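Local coordinates for flagellar hook-associated protein 2 (Bdellovibrio bacteriovorus, PDB 6KTY) that caps the tip of the flagellar filament and probably promotes flagellin polymerisation there, seen here as an internal fragment lacking both ends of the full-length protein, at the interface of chains A and B. Residues are numbered along the deposited sequence; one frame, centred on the assembly and turned at random. Chains: chain A/B, Flagellar hook-associated protein 2.

Contact 1: the interface of chains A and B. Residues chain A 158-160; chain B 45-46, 116, 146-148.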
ATOM      1  N   ASP A 158      -7.372   5.212  17.406  1.00 30.07           N
ATOM      2  CA  ASP A 158      -8.037   6.505  17.179  1.00 31.69           C
ATOM      3  C   ASP A 158      -7.024   7.657  16.983  1.00 31.81           C
ATOM      4  O   ASP A 158      -7.206   8.757  17.503  1.00 31.76           O
ATOM      5  CB  ASP A 158      -8.987   6.806  18.336  1.00 33.84           C
ATOM      6  CG  ASP A 158     -10.209   5.862  18.373  1.00 37.69           C
ATOM      7  OD1 ASP A 158     -10.562   5.232  17.336  1.00 40.35           O
ATOM      8  OD2 ASP A 158     -10.825   5.772  19.450  1.00 40.05           O
ATOM      9  N   GLY A 159      -5.954   7.368  16.249  1.00 31.65           N
ATOM     10  CA  GLY A 159      -4.929   8.354  15.922  1.00 31.86           C
ATOM     11  C   GLY A 159      -3.800   8.530  16.904  1.00 32.12           C
ATOM     12  O   GLY A 159      -2.905   9.320  16.628  1.00 32.60           O
ATOM     13  N   PHE A 160      -3.828   7.832  18.056  1.00 31.36           N
ATOM     14  CA  PHE A 160      -2.763   7.938  19.044  1.00 30.92           C
ATOM     15  C   PHE A 160      -1.803   6.777  18.916  1.00 30.65           C
ATOM     16  O   PHE A 160      -2.220   5.612  19.011  1.00 28.87           O
ATOM     17  CB  PHE A 160      -3.308   7.929  20.463  1.00 31.07           C
ATOM     18  CG  PHE A 160      -4.221   9.053  20.763  1.00 31.24           C
ATOM     19  CD1 PHE A 160      -3.721  10.325  21.031  1.00 29.82           C
ATOM     20  CD2 PHE A 160      -5.574   8.856  20.790  1.00 29.20           C
ATOM     21  CE1 PHE A 160      -4.557  11.370  21.307  1.00 30.10           C
ATOM     22  CE2 PHE A 160      -6.427   9.922  21.101  1.00 30.17           C
ATOM     23  CZ  PHE A 160      -5.903  11.174  21.365  1.00 30.67           C
TER
ATOM     24  N   ALA B  45     -10.859  12.744  20.303  1.00 22.58           N
ATOM     25  CA  ALA B  45     -10.359  11.847  21.349  1.00 22.58           C
ATOM     26  C   ALA B  45      -9.269  12.444  22.180  1.00 22.86           C
ATOM     27  O   ALA B  45      -8.627  13.425  21.769  1.00 24.10           O
ATOM     28  CB  ALA B  45      -9.888  10.481  20.721  1.00 22.57           C
ATOM     29  N   ALA B  46      -9.042  11.877  23.367  1.00 22.59           N
ATOM     30  CA  ALA B  46      -7.936  12.362  24.232  1.00 23.62           C
ATOM     31  C   ALA B  46      -7.353  11.169  24.980  1.00 23.39           C
ATOM     32  O   ALA B  46      -8.057  10.143  25.238  1.00 21.24           O
ATOM     33  CB  ALA B  46      -8.415  13.514  25.229  1.00 24.23           C
ATOM     34  N   LEU B 116      -7.985   6.270  27.435  1.00 22.34           N
ATOM     35  CA  LEU B 116      -8.335   6.811  26.123  1.00 22.16           C
ATOM     36  C   LEU B 116      -9.820   7.137  26.127  1.00 22.50           C
ATOM     37  O   LEU B 116     -10.655   6.255  26.398  1.00 21.46           O
ATOM     38  CB  LEU B 116      -8.029   5.773  25.029  1.00 23.67           C
ATOM     39  CG  LEU B 116      -8.613   6.016  23.609  1.00 26.42           C
ATOM     40  CD1 LEU B 116      -7.936   7.230  22.979  1.00 26.28           C
ATOM     41  CD2 LEU B 116      -8.424   4.785  22.687  1.00 31.52           C
ATOM     42  N   GLU B 146      -2.397  14.023  25.329  1.00 34.99           N
ATOM     43  CA  GLU B 146      -2.632  14.208  23.918  1.00 35.08           C
ATOM     44  C   GLU B 146      -4.120  14.263  23.626  1.00 33.06           C
ATOM     45  O   GLU B 146      -4.894  13.544  24.248  1.00 31.00           O
ATOM     46  CB  GLU B 146      -1.995  13.026  23.178  1.00 36.18           C
ATOM     47  CG  GLU B 146      -0.892  13.372  22.181  1.00 42.05           C
ATOM     48  CD  GLU B 146      -0.618  12.213  21.235  1.00 47.06           C
ATOM     49  OE1 GLU B 146      -0.019  11.208  21.700  1.00 50.93           O
ATOM     50  OE2 GLU B 146      -1.040  12.288  20.051  1.00 50.48           O
ATOM     51  N   SER B 147      -4.532  15.124  22.700  1.00 32.30           N
ATOM     52  CA  SER B 147      -5.894  15.049  22.171  1.00 31.89           C
ATOM     53  C   SER B 147      -5.925  15.203  20.654  1.00 31.54           C
ATOM     54  O   SER B 147      -4.958  15.697  20.055  1.00 31.61           O
ATOM     55  CB  SER B 147      -6.796  16.087  22.821  1.00 33.49           C
ATOM     56  OG  SER B 147      -6.281  17.380  22.658  1.00 34.72           O
ATOM     57  N   ARG B 148      -7.025  14.752  20.054  1.00 29.67           N
ATOM     58  CA  ARG B 148      -7.241  14.843  18.612  1.00 29.54           C
ATOM     59  C   ARG B 148      -8.642  15.385  18.295  1.00 28.90           C
ATOM     60  O   ARG B 148      -9.630  15.005  18.935  1.00 27.76           O
ATOM     61  CB  ARG B 148      -7.007  13.495  17.972  1.00 29.18           C
ATOM     62  CG  ARG B 148      -5.503  13.118  17.871  1.00 33.69           C
ATOM     63  CD  ARG B 148      -5.315  11.837  17.102  1.00 39.38           C
ATOM     64  NE  ARG B 148      -5.067  11.997  15.646  1.00 43.74           N
ATOM     65  CZ  ARG B 148      -5.974  11.780  14.677  1.00 46.56           C
ATOM     66  NH1 ARG B 148      -7.248  11.481  14.942  1.00 45.85           N
ATOM     67  NH2 ARG B 148      -5.614  11.918  13.411  1.00 48.52           N
TER

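Contact 2: the interface of chains A and B. Residues chain A 157-158, 160, 172; chain B 47, 99, 101, 103, 116, 118.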
ATOM      1  N   VAL A 157      -4.242   3.983  17.784  1.00 28.96           N
ATOM      2  CA  VAL A 157      -5.620   3.708  18.130  1.00 29.08           C
ATOM      3  C   VAL A 157      -6.316   5.069  18.205  1.00 29.74           C
ATOM      4  O   VAL A 157      -5.869   5.975  18.916  1.00 27.84           O
ATOM      5  CB  VAL A 157      -5.737   2.869  19.414  1.00 29.94           C
ATOM      6  CG1 VAL A 157      -5.059   3.553  20.595  1.00 30.25           C
ATOM      7  CG2 VAL A 157      -7.199   2.532  19.698  1.00 32.58           C
ATOM      8  N   ASP A 158      -7.372   5.212  17.406  1.00 30.07           N
ATOM      9  CA  ASP A 158      -8.037   6.505  17.179  1.00 31.69           C
ATOM     10  C   ASP A 158      -7.024   7.657  16.983  1.00 31.81           C
ATOM     11  O   ASP A 158      -7.206   8.757  17.503  1.00 31.76           O
ATOM     12  CB  ASP A 158      -8.987   6.806  18.336  1.00 33.84           C
ATOM     13  CG  ASP A 158     -10.209   5.862  18.373  1.00 37.69           C
ATOM     14  OD1 ASP A 158     -10.562   5.232  17.336  1.00 40.35           O
ATOM     15  OD2 ASP A 158     -10.825   5.772  19.450  1.00 40.05           O
ATOM     16  N   PHE A 160      -3.828   7.832  18.056  1.00 31.36           N
ATOM     17  CA  PHE A 160      -2.763   7.938  19.044  1.00 30.92           C
ATOM     18  C   PHE A 160      -1.803   6.777  18.916  1.00 30.65           C
ATOM     19  O   PHE A 160      -2.220   5.612  19.011  1.00 28.87           O
ATOM     20  CB  PHE A 160      -3.308   7.929  20.463  1.00 31.07           C
ATOM     21  CG  PHE A 160      -4.221   9.053  20.763  1.00 31.24           C
ATOM     22  CD1 PHE A 160      -3.721  10.325  21.031  1.00 29.82           C
ATOM     23  CD2 PHE A 160      -5.574   8.856  20.790  1.00 29.20           C
ATOM     24  CE1 PHE A 160      -4.557  11.370  21.307  1.00 30.10           C
ATOM     25  CE2 PHE A 160      -6.427   9.922  21.101  1.00 30.17           C
ATOM     26  CZ  PHE A 160      -5.903  11.174  21.365  1.00 30.67           C
ATOM     27  N   LEU A 172      -6.782  -3.293  22.702  1.00 44.17           N
ATOM     28  CA  LEU A 172      -7.207  -2.251  21.752  1.00 42.89           C
ATOM     29  C   LEU A 172      -8.677  -2.307  21.379  1.00 42.79           C
ATOM     30  O   LEU A 172      -9.330  -1.271  21.231  1.00 42.37           O
ATOM     31  CB  LEU A 172      -6.342  -2.316  20.511  1.00 40.77           C
ATOM     32  CG  LEU A 172      -4.921  -1.907  20.856  1.00 40.84           C
ATOM     33  CD1 LEU A 172      -4.100  -1.679  19.641  1.00 38.12           C
ATOM     34  CD2 LEU A 172      -5.015  -0.629  21.729  1.00 42.15           C
TER
ATOM     35  N   MET B  47      -6.071  11.227  25.251  1.00 23.65           N
ATOM     36  CA  MET B  47      -5.425  10.089  25.924  1.00 25.17           C
ATOM     37  C   MET B  47      -4.680  10.590  27.116  1.00 25.94           C
ATOM     38  O   MET B  47      -3.951  11.589  27.006  1.00 25.77           O
ATOM     39  CB  MET B  47      -4.466   9.330  24.984  1.00 26.92           C
ATOM     40  CG  MET B  47      -4.006   7.964  25.543  1.00 31.04           C
ATOM     41  SD  MET B  47      -3.039   6.980  24.417  1.00 41.10           S
ATOM     42  CE  MET B  47      -4.331   6.302  23.400  1.00 38.77           C
ATOM     43  N   LYS B  99     -16.807   7.218  24.832  1.00 30.37           N
ATOM     44  CA  LYS B  99     -16.457   5.812  25.111  1.00 31.82           C
ATOM     45  C   LYS B  99     -15.034   5.834  25.650  1.00 29.34           C
ATOM     46  O   LYS B  99     -14.160   6.456  25.052  1.00 29.10           O
ATOM     47  CB  LYS B  99     -16.557   4.965  23.836  1.00 33.17           C
ATOM     48  CG  LYS B  99     -15.862   3.578  23.878  1.00 37.34           C
ATOM     49  CD  LYS B  99     -15.705   3.004  22.441  1.00 42.80           C
ATOM     50  CE  LYS B  99     -14.320   2.438  22.176  1.00 45.08           C
ATOM     51  NZ  LYS B  99     -13.212   3.447  22.379  1.00 44.46           N
ATOM     52  N   GLN B 101     -11.696   3.681  27.324  1.00 25.47           N
ATOM     53  CA  GLN B 101     -11.061   2.400  27.608  1.00 27.18           C
ATOM     54  C   GLN B 101      -9.673   2.625  28.146  1.00 25.71           C
ATOM     55  O   GLN B 101      -9.073   3.717  27.971  1.00 25.50           O
ATOM     56  CB  GLN B 101     -11.065   1.511  26.357  1.00 29.27           C
ATOM     57  CG  GLN B 101     -10.252   2.087  25.191  1.00 31.43           C
ATOM     58  CD  GLN B 101     -10.427   1.249  23.887  1.00 37.48           C
ATOM     59  OE1 GLN B 101     -11.503   1.226  23.279  1.00 41.62           O
ATOM     60  NE2 GLN B 101      -9.374   0.579  23.477  1.00 35.07           N
ATOM     61  N   VAL B 103      -5.778   1.608  27.830  1.00 27.55           N
ATOM     62  CA  VAL B 103      -4.855   0.937  26.940  1.00 28.86           C
ATOM     63  C   VAL B 103      -3.500   0.843  27.645  1.00 30.32           C
ATOM     64  O   VAL B 103      -3.256   1.557  28.629  1.00 29.03           O
ATOM     65  CB  VAL B 103      -4.765   1.655  25.559  1.00 29.19           C
ATOM     66  CG1 VAL B 103      -6.139   1.715  24.867  1.00 29.03           C
ATOM     67  CG2 VAL B 103      -4.141   3.040  25.695  1.00 30.15           C
ATOM     68  N   LEU B 116      -7.985   6.270  27.435  1.00 22.34           N
ATOM     69  CA  LEU B 116      -8.335   6.811  26.123  1.00 22.16           C
ATOM     70  C   LEU B 116      -9.820   7.137  26.127  1.00 22.50           C
ATOM     71  O   LEU B 116     -10.655   6.255  26.398  1.00 21.46           O
ATOM     72  CB  LEU B 116      -8.029   5.773  25.029  1.00 23.67           C
ATOM     73  CG  LEU B 116      -8.613   6.016  23.609  1.00 26.42           C
ATOM     74  CD1 LEU B 116      -7.936   7.230  22.979  1.00 26.28           C
ATOM     75  CD2 LEU B 116      -8.424   4.785  22.687  1.00 31.52           C
ATOM     76  N   SER B 118     -12.877   8.700  23.673  1.00 23.67           N
ATOM     77  CA  SER B 118     -13.177   9.103  22.303  1.00 25.35           C
ATOM     78  C   SER B 118     -14.667   9.393  22.119  1.00 27.28           C
ATOM     79  O   SER B 118     -15.506   8.770  22.770  1.00 28.14           O
ATOM     80  CB  SER B 118     -12.674   8.035  21.363  1.00 26.18           C
ATOM     81  OG  SER B 118     -13.532   6.904  21.453  1.00 31.03           O
TER

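Contact 3: the interface of chains A and B. Residues chain A 188, 190; chain B 40, 42.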
ATOM      1  N   GLU A 188      -4.706   3.504   7.924  1.00 28.51           N
ATOM      2  CA  GLU A 188      -5.634   3.297   9.001  1.00 28.76           C
ATOM      3  C   GLU A 188      -6.743   2.348   8.535  1.00 29.08           C
ATOM      4  O   GLU A 188      -7.306   2.504   7.421  1.00 29.75           O
ATOM      5  CB  GLU A 188      -6.197   4.640   9.485  1.00 30.10           C
ATOM      6  CG  GLU A 188      -6.895   4.562  10.828  1.00 29.20           C
ATOM      7  CD  GLU A 188      -7.309   5.931  11.377  1.00 35.54           C
ATOM      8  OE1 GLU A 188      -7.655   6.825  10.574  1.00 33.68           O
ATOM      9  OE2 GLU A 188      -7.323   6.105  12.635  1.00 40.43           O
ATOM     10  N   ARG A 190     -10.405   0.322   9.524  1.00 33.47           N
ATOM     11  CA  ARG A 190     -11.571   0.343  10.381  1.00 34.80           C
ATOM     12  C   ARG A 190     -11.995  -1.097  10.732  1.00 35.65           C
ATOM     13  O   ARG A 190     -12.040  -1.948   9.869  1.00 35.50           O
ATOM     14  CB  ARG A 190     -12.724   1.088   9.706  1.00 36.35           C
ATOM     15  CG  ARG A 190     -12.557   2.608   9.674  1.00 38.07           C
ATOM     16  CD  ARG A 190     -13.923   3.287   9.800  1.00 42.83           C
ATOM     17  NE  ARG A 190     -14.809   2.724   8.806  1.00 45.99           N
ATOM     18  CZ  ARG A 190     -16.111   2.513   8.932  1.00 47.86           C
ATOM     19  NH1 ARG A 190     -16.786   2.812  10.033  1.00 50.35           N
ATOM     20  NH2 ARG A 190     -16.747   1.979   7.913  1.00 49.92           N
TER
ATOM     21  N   LEU B  40      -9.593   8.557   6.569  1.00 26.68           N
ATOM     22  CA  LEU B  40     -10.861   8.201   7.163  1.00 27.71           C
ATOM     23  C   LEU B  40     -11.378   9.390   7.976  1.00 27.87           C
ATOM     24  O   LEU B  40     -10.612  10.240   8.418  1.00 26.81           O
ATOM     25  CB  LEU B  40     -10.730   6.980   8.063  1.00 27.81           C
ATOM     26  CG  LEU B  40     -10.359   5.670   7.371  1.00 27.35           C
ATOM     27  CD1 LEU B  40     -10.119   4.635   8.462  1.00 27.90           C
ATOM     28  CD2 LEU B  40     -11.431   5.151   6.389  1.00 26.90           C
ATOM     29  N   GLN B  42     -12.440  11.023  11.391  1.00 27.01           N
ATOM     30  CA  GLN B  42     -11.778  10.822  12.685  1.00 27.07           C
ATOM     31  C   GLN B  42     -12.716  11.260  13.814  1.00 27.34           C
ATOM     32  O   GLN B  42     -13.356  12.324  13.714  1.00 26.34           O
ATOM     33  CB  GLN B  42     -10.492  11.639  12.783  1.00 27.00           C
ATOM     34  CG  GLN B  42      -9.539  11.504  11.643  1.00 30.15           C
ATOM     35  CD  GLN B  42      -8.733  10.217  11.715  1.00 31.21           C
ATOM     36  OE1 GLN B  42      -8.048   9.967  12.692  1.00 31.54           O
ATOM     37  NE2 GLN B  42      -8.814   9.410  10.683  1.00 31.47           N
TER
HETATM   38  O   HOH W   1      -7.344   7.828   8.041  1.00 25.53           O

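Contact 4: the interface of chains A and B. Residues chain A 188-190; chain B 40, 167, 180-182.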
ATOM      1  N   GLU A 188      -4.706   3.504   7.924  1.00 28.51           N
ATOM      2  CA  GLU A 188      -5.634   3.297   9.001  1.00 28.76           C
ATOM      3  C   GLU A 188      -6.743   2.348   8.535  1.00 29.08           C
ATOM      4  O   GLU A 188      -7.306   2.504   7.421  1.00 29.75           O
ATOM      5  CB  GLU A 188      -6.197   4.640   9.485  1.00 30.10           C
ATOM      6  CG  GLU A 188      -6.895   4.562  10.828  1.00 29.20           C
ATOM      7  CD  GLU A 188      -7.309   5.931  11.377  1.00 35.54           C
ATOM      8  OE1 GLU A 188      -7.655   6.825  10.574  1.00 33.68           O
ATOM      9  OE2 GLU A 188      -7.323   6.105  12.635  1.00 40.43           O
ATOM     10  N   ILE A 189      -7.028   1.356   9.365  1.00 28.65           N
ATOM     11  CA  ILE A 189      -8.014   0.292   9.067  1.00 31.08           C
ATOM     12  C   ILE A 189      -9.184   0.509  10.026  1.00 32.43           C
ATOM     13  O   ILE A 189      -8.977   0.841  11.216  1.00 32.67           O
ATOM     14  CB  ILE A 189      -7.460  -1.131   9.333  1.00 30.59           C
ATOM     15  CG1 ILE A 189      -6.113  -1.376   8.620  1.00 32.23           C
ATOM     16  CG2 ILE A 189      -8.451  -2.198   8.940  1.00 33.90           C
ATOM     17  CD1 ILE A 189      -6.010  -0.773   7.267  1.00 32.01           C
ATOM     18  N   ARG A 190     -10.405   0.322   9.524  1.00 33.47           N
ATOM     19  CA  ARG A 190     -11.571   0.343  10.381  1.00 34.80           C
ATOM     20  C   ARG A 190     -11.995  -1.097  10.732  1.00 35.65           C
ATOM     21  O   ARG A 190     -12.040  -1.948   9.869  1.00 35.50           O
ATOM     22  CB  ARG A 190     -12.724   1.088   9.706  1.00 36.35           C
ATOM     23  CG  ARG A 190     -12.557   2.608   9.674  1.00 38.07           C
ATOM     24  CD  ARG A 190     -13.923   3.287   9.800  1.00 42.83           C
ATOM     25  NE  ARG A 190     -14.809   2.724   8.806  1.00 45.99           N
ATOM     26  CZ  ARG A 190     -16.111   2.513   8.932  1.00 47.86           C
ATOM     27  NH1 ARG A 190     -16.786   2.812  10.033  1.00 50.35           N
ATOM     28  NH2 ARG A 190     -16.747   1.979   7.913  1.00 49.92           N
TER
ATOM     29  N   LEU B  40      -9.593   8.557   6.569  1.00 26.68           N
ATOM     30  CA  LEU B  40     -10.861   8.201   7.163  1.00 27.71           C
ATOM     31  C   LEU B  40     -11.378   9.390   7.976  1.00 27.87           C
ATOM     32  O   LEU B  40     -10.612  10.240   8.418  1.00 26.81           O
ATOM     33  CB  LEU B  40     -10.730   6.980   8.063  1.00 27.81           C
ATOM     34  CG  LEU B  40     -10.359   5.670   7.371  1.00 27.35           C
ATOM     35  CD1 LEU B  40     -10.119   4.635   8.462  1.00 27.90           C
ATOM     36  CD2 LEU B  40     -11.431   5.151   6.389  1.00 26.90           C
ATOM     37  N   ASN B 167     -17.638   7.688   7.477  1.00 30.09           N
ATOM     38  CA  ASN B 167     -16.917   6.748   6.631  1.00 30.72           C
ATOM     39  C   ASN B 167     -17.858   5.908   5.807  1.00 31.40           C
ATOM     40  O   ASN B 167     -17.696   4.694   5.669  1.00 30.32           O
ATOM     41  CB  ASN B 167     -15.936   5.922   7.482  1.00 28.76           C
ATOM     42  CG  ASN B 167     -14.846   6.790   8.027  1.00 28.77           C
ATOM     43  OD1 ASN B 167     -14.235   7.489   7.263  1.00 25.62           O
ATOM     44  ND2 ASN B 167     -14.614   6.780   9.327  1.00 26.96           N
ATOM     45  N   PHE B 180     -16.221   3.062   3.698  1.00 30.85           N
ATOM     46  CA  PHE B 180     -14.770   3.113   3.585  1.00 30.71           C
ATOM     47  C   PHE B 180     -14.151   2.171   4.622  1.00 30.54           C
ATOM     48  O   PHE B 180     -14.374   2.341   5.840  1.00 30.97           O
ATOM     49  CB  PHE B 180     -14.250   4.556   3.749  1.00 30.01           C
ATOM     50  CG  PHE B 180     -15.039   5.554   2.970  1.00 32.52           C
ATOM     51  CD1 PHE B 180     -15.430   5.280   1.666  1.00 34.96           C
ATOM     52  CD2 PHE B 180     -15.415   6.762   3.533  1.00 34.88           C
ATOM     53  CE1 PHE B 180     -16.183   6.194   0.935  1.00 36.77           C
ATOM     54  CE2 PHE B 180     -16.175   7.666   2.817  1.00 35.93           C
ATOM     55  CZ  PHE B 180     -16.573   7.371   1.516  1.00 37.00           C
ATOM     56  N   LYS B 181     -13.379   1.194   4.155  1.00 30.34           N
ATOM     57  CA  LYS B 181     -12.761   0.197   5.067  1.00 30.28           C
ATOM     58  C   LYS B 181     -11.359   0.582   5.564  1.00 29.40           C
ATOM     59  O   LYS B 181     -10.903   0.101   6.606  1.00 30.95           O
ATOM     60  CB  LYS B 181     -12.669  -1.130   4.377  1.00 31.01           C
ATOM     61  CG  LYS B 181     -13.925  -1.644   3.735  1.00 32.93           C
ATOM     62  CD  LYS B 181     -14.968  -1.901   4.755  1.00 35.41           C
ATOM     63  CE  LYS B 181     -16.073  -2.744   4.193  1.00 36.82           C
ATOM     64  NZ  LYS B 181     -17.156  -2.914   5.192  1.00 39.81           N
ATOM     65  N   SER B 182     -10.648   1.393   4.796  1.00 28.00           N
ATOM     66  CA  SER B 182      -9.309   1.854   5.160  1.00 26.50           C
ATOM     67  C   SER B 182      -8.958   3.093   4.391  1.00 26.59           C
ATOM     68  O   SER B 182      -9.535   3.338   3.352  1.00 27.61           O
ATOM     69  CB  SER B 182      -8.257   0.739   4.892  1.00 26.71           C
ATOM     70  OG  SER B 182      -8.180   0.381   3.517  1.00 26.92           O
TER
HETATM   71  O   HOH W   2      -7.344   7.828   8.041  1.00 25.53           O

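Contact 1: the interface of chains A and B
A:Phe160, the first residue of strand 160-164, pushes its ring against three strands of chain B, and most of the contact is apolar. The leading edge of the ring carries it: CE2 of A:Phe160 lies 3.5 Å from the methyl CB of B:Ala45, while CZ faces the backbone of the same strand and CA of B:Ser147. On the CD2 side, the methyl CD1 of B:Leu116 approaches to 3.6 Å from A:Phe160 CD2. B:Leu116 reaches it with CG anti to the backbone N (chi1 167°). The methylene CD of B:Arg148 lies over one face, 4.3 Å above the ring centre of A:Phe160.

A polar group also meets the ring. B:Glu146 runs past A:Phe160 in the opposite direction, and its carboxylate oxygen OE2 comes to the rim 3.5 Å from A:Phe160 CD1, the two planes turned 72° apart.

The backbone of the turn before the strand packs on the B:Arg148 side chain. That chain bends at chi3 (93°), and A:Gly159 CA lies 3.6 Å above the guanidinium plane of B:Arg148, toward its rim.

The case illustrates how one aromatic ring can engage a partner by rim and face together; here the ring docks the A:Asp158-A:Gly159 turn onto chain B in this crystal assembly.

Contact 2: the interface of chains A and B
B:Met47 and A:Phe160 slide past each other in opposite directions, with CB of B:Met47 over one face of the ring, 4.0 Å above the centre of the A:Phe160 plane. CG of B:Met47 is anti to the backbone N, and a bend at the last torsion (chi3 -80°) brings the methyl CE back to 3.5 Å from A:Phe160 CB.

The same B:Met47 CE meets A:Val157 CG1 at 4.0 Å, the two side chains crossing at about a right angle. A:Val157 and B:Leu116 instead reach toward each other tip to tip, CG2 against CD2 at 3.9 Å. Farther along, A:Leu172 CD2 packs loosely against CG1 of B:Val103.

Polar groups border this apolar patch, a common division of labour at interfaces. The amide NE2 of B:Gln101 donates to the backbone O of A:Leu172 at 2.9 Å; the bond is straight at the hydrogen (169°), but the donor stands above the carbonyl plane. B:Lys99 NZ donates to OE1 of B:Gln101 at 2.9 Å, which should steady the amide. That B:Lys99 NZ also lies 4.4 Å from A:Asp158 OD2, where opposite charges may attract weakly. A:Asp158 OD2 rests against B:Ser118, 3.5 Å from its CB.

In this assembly the site seats the end of strand 153-157 and its turn on chain B; the structure alone does not show that the cap uses this pairing.

Contact 3: the interface of chains A and B
The segment leading into strand 189-192 of chain A meets the loop that follows strand 32-39 of chain B, and A:Glu188 and B:Gln42 join the two. The side chains come from opposite directions, with carboxylate and amide nearly coplanar (26° apart). NE2 of B:Gln42 donates to OE1 of A:Glu188 at 2.8 Å, in the amide plane and onto the syn lone pair of the carboxylate oxygen.

Within chain B, NE2 of B:Gln42 also donates to the carbonyl O of B:Leu40 at 3.0 Å, standing above the carbonyl plane. B:Gln42 folds back at its second torsion (chi2 -78°) to make this link, and the two bonds together should fix the rotation of its amide.

OE1 of A:Glu188 is gripped again by a water at 2.7 Å, and that water lies 2.8 Å from the backbone N of B:Leu40, to which it also bonds. Direct and water-mediated links therefore converge on one carboxylate oxygen, an example of water extending a side chain's reach.

Beside them, the methyl CD1 of B:Leu40 packs obliquely against A:Arg190 CG at 3.4 Å and against A:Glu188 CG at 4.0 Å, adding apolar packing beside the polar contacts. In this assembly the site fastens the start of strand 189-192, the last strand of this fragment, to a neighbouring chain's loop.

Contact 4: the interface of chains A and B
A:Arg190 continues from an antiparallel beta bridge, formed by A:Ile189 with B:Ser182, that pairs two copies of this FliD-family cap protein in the deposited assembly. The backbone N of A:Arg190 donates to the O of B:Lys181 at 3.0 Å, and the side chain then runs along chain B.

CB of A:Arg190 lies 3.7 Å from that same carbonyl O of B:Lys181. CG turns to the leucine methyl of B:Leu40. CD of A:Arg190 passes the side-chain amide of B:Asn167, with ND2 at 3.6 Å. Bends at the second and third torsions (chi2 -146°, chi3 -52°) carry the chain on to the backbone of B:Phe180.

There NE of A:Arg190 donates to the carbonyl O of B:Phe180 at 3.0 Å, almost in line with the C=O bond. NH2 of A:Arg190 reaches the same O of B:Phe180 at 3.2 Å from above the carbonyl plane, by a more bent bond. The guanidinium thus illustrates the side-on grip, two nitrogens sharing one acceptor that lies close to the guanidinium plane, and this should fix its rotation. The backbone carbonyl, by its partial negative charge, may stabilise the cation.

CB of B:Asn167 covers one face of the A:Arg190 guanidinium, 3.6 Å above the plane and over its centre, so that CZ lies beneath it. The guanidinium and the asparagine amide are turned 42° from each other. NH1 of A:Arg190 is 4.1 Å from B:Asn167 CB. At the bridge itself, A:Ile189 CD1 packs on B:Ser182 CB.

Contacts 1 and 2 form one continuous patch, their C-alpha centres about 6 Å apart and sharing A:Asp158, A:Phe160 and B:Leu116. Contacts 3 and 4 make a second, with centres about 4 Å apart and A:Glu188, A:Arg190 and B:Leu40 in common. Between the patches the centres are 13 to 17 Å apart. In the first, strands 45-48, 98-104, 113-119 and 146-148 of chain B receive the turn joining strands 153-157 and 160-164; in the second, the loop after strand 32-39 and residues 180-182 receive strand 189-192. The cap protein probably forms a homopentamer, whereas the deposited assembly holds four copies, so this pairing may not be the one in the cap.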